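Ribosomal RNA small subunit methyltransferase D (Haemophilus influenzae, PDB 2IFT) probably methylates N2 of guanine 966 of 16S rRNA in the assembled 30S particle, using S-adenosyl-L-methionine as methyl donor. Local coordinates at residues 144-148 against 172-176. Residues are numbered along the deposited sequence; the frame is centred on the assembly and turned at random.
Sequences ISLLC and PENWT
Residues 144-148 form one turn of helix 139-149, with Cys148 N hydrogen-bonded to Ile144 O (3.1 Å). Pro172 to Trp175 make a type I beta turn, and strand 175-183 starts at Trp175. Trp175 N donates a hydrogen bond to Pro172 O (3.1 Å), and Trp175 and Thr176 are extended. Trp175, Cys148 and Ile144 bury the most surface. The CA-to-CB bond of Trp175 points toward the helix, and chi1 m with chi2 near 19° lays the indole along the Ile144-Cys148 side. Cys148, chi1 -86°, sets SG 3.3 Å from Trp175 NE1 and 3.9 Å from the centroid of its five-membered ring, 43° off the normal. This is an oblique sulfur-aromatic contact. Asn174 ND2 gives a weak hydrogen bond to Cys148 SG (3.6 Å, 148°). SG also lies 4.0 Å from Pro172 CB. One turn back, Ile144 (m, m) places CG2 3.4 Å from Pro172 CG and 3.7 Å from Trp175 CH2. Leu147 CD1 meets the ring edge at CH2, 4.3 Å away. Leu153 and Tyr191 also pack on Trp175. The contact joins a helix to the start of an edge strand in the mixed sheet of a Rossmann-like methyltransferase fold. Its chemistry is mainly apolar, with one polarisable sulfur shared by proline, indole and amide, so across the two segments the contact rests on close apolar packing, with only a weak polar link.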
loop_
_atom_site.group_PDB
_atom_site.type_symbol
_atom_site.label_atom_id
_atom_site.label_comp_id
_atom_site.label_asym_id
_atom_site.label_seq_id
_atom_site.Cartn_x
_atom_site.Cartn_y
_atom_site.Cartn_z
ATOM N N ILE A 144 -6.357 -7.901 -5.817
ATOM C CA ILE A 144 -6.871 -8.613 -4.653
ATOM C C ILE A 144 -6.757 -10.104 -4.915
ATOM O O ILE A 144 -6.180 -10.849 -4.125
ATOM C CB ILE A 144 -8.370 -8.289 -4.392
ATOM C CG1 ILE A 144 -8.550 -6.800 -4.108
ATOM C CG2 ILE A 144 -8.889 -9.121 -3.231
ATOM C CD1 ILE A 144 -7.732 -6.296 -2.963
ATOM N N SER A 145 -7.324 -10.524 -6.039
ATOM C CA SER A 145 -7.307 -11.916 -6.431
ATOM C C SER A 145 -5.899 -12.502 -6.398
ATOM O O SER A 145 -5.689 -13.580 -5.860
ATOM C CB SER A 145 -7.901 -12.067 -7.833
ATOM O OG SER A 145 -7.443 -13.266 -8.436
ATOM N N LEU A 146 -4.936 -11.787 -6.962
ATOM C CA LEU A 146 -3.558 -12.266 -6.989
ATOM C C LEU A 146 -2.925 -12.353 -5.593
ATOM O O LEU A 146 -2.225 -13.316 -5.282
ATOM C CB LEU A 146 -2.731 -11.368 -7.901
ATOM C CG LEU A 146 -3.202 -11.363 -9.366
ATOM C CD1 LEU A 146 -2.474 -10.272 -10.150
ATOM C CD2 LEU A 146 -2.953 -12.739 -9.995
ATOM N N LEU A 147 -3.157 -11.348 -4.754
ATOM C CA LEU A 147 -2.621 -11.380 -3.397
ATOM C C LEU A 147 -3.036 -12.688 -2.740
ATOM O O LEU A 147 -2.209 -13.395 -2.168
ATOM C CB LEU A 147 -3.162 -10.209 -2.569
ATOM C CG LEU A 147 -2.531 -8.834 -2.797
ATOM C CD1 LEU A 147 -3.311 -7.792 -2.022
ATOM C CD2 LEU A 147 -1.069 -8.852 -2.358
ATOM N N CYS A 148 -4.327 -13.002 -2.833
ATOM C CA CYS A 148 -4.880 -14.228 -2.248
ATOM C C CYS A 148 -4.390 -15.490 -2.932
ATOM O O CYS A 148 -3.977 -16.451 -2.285
ATOM C CB CYS A 148 -6.405 -14.212 -2.322
ATOM S SG CYS A 148 -7.219 -13.384 -0.949
ATOM N N PRO A 172 -13.105 -11.223 -0.488
ATOM C CA PRO A 172 -12.543 -12.549 -0.765
ATOM C C PRO A 172 -13.028 -13.264 0.486
ATOM O O PRO A 172 -13.091 -12.640 1.546
ATOM C CB PRO A 172 -11.038 -12.304 -0.719
ATOM C CG PRO A 172 -10.907 -10.901 -1.210
ATOM C CD PRO A 172 -12.044 -10.204 -0.449
ATOM N N GLU A 173 -13.373 -14.540 0.422
ATOM C CA GLU A 173 -13.895 -15.176 1.629
ATOM C C GLU A 173 -12.978 -15.407 2.827
ATOM O O GLU A 173 -13.472 -15.673 3.920
ATOM C CB GLU A 173 -14.554 -16.488 1.269
ATOM C CG GLU A 173 -13.639 -17.464 0.632
ATOM C CD GLU A 173 -14.220 -18.832 0.747
ATOM O OE1 GLU A 173 -15.338 -19.028 0.223
ATOM O OE2 GLU A 173 -13.582 -19.700 1.377
ATOM N N ASN A 174 -11.665 -15.331 2.647
ATOM C CA ASN A 174 -10.744 -15.529 3.772
ATOM C C ASN A 174 -10.402 -14.149 4.352
ATOM O O ASN A 174 -9.460 -13.987 5.144
ATOM C CB ASN A 174 -9.484 -16.245 3.276
ATOM C CG ASN A 174 -8.964 -15.652 1.980
ATOM O OD1 ASN A 174 -9.745 -15.143 1.166
ATOM N ND2 ASN A 174 -7.647 -15.722 1.768
ATOM N N TRP A 175 -11.186 -13.153 3.944
ATOM C CA TRP A 175 -10.994 -11.778 4.402
ATOM C C TRP A 175 -12.211 -11.258 5.162
ATOM O O TRP A 175 -13.315 -11.777 5.012
ATOM C CB TRP A 175 -10.727 -10.853 3.211
ATOM C CG TRP A 175 -9.363 -10.988 2.599
ATOM C CD1 TRP A 175 -8.503 -12.040 2.734
ATOM C CD2 TRP A 175 -8.740 -10.074 1.680
ATOM N NE1 TRP A 175 -7.390 -11.845 1.956
ATOM C CE2 TRP A 175 -7.504 -10.650 1.299
ATOM C CE3 TRP A 175 -9.104 -8.831 1.144
ATOM C CZ2 TRP A 175 -6.631 -10.021 0.397
ATOM C CZ3 TRP A 175 -8.233 -8.206 0.244
ATOM C CH2 TRP A 175 -7.009 -8.805 -0.118
ATOM N N THR A 176 -12.006 -10.239 5.993
ATOM C CA THR A 176 -13.117 -9.638 6.727
ATOM C C THR A 176 -13.031 -8.153 6.448
ATOM O O THR A 176 -11.942 -7.580 6.469
ATOM C CB THR A 176 -13.012 -9.837 8.266
ATOM O OG1 THR A 176 -12.597 -11.176 8.559
ATOM C CG2 THR A 176 -14.373 -9.592 8.924
#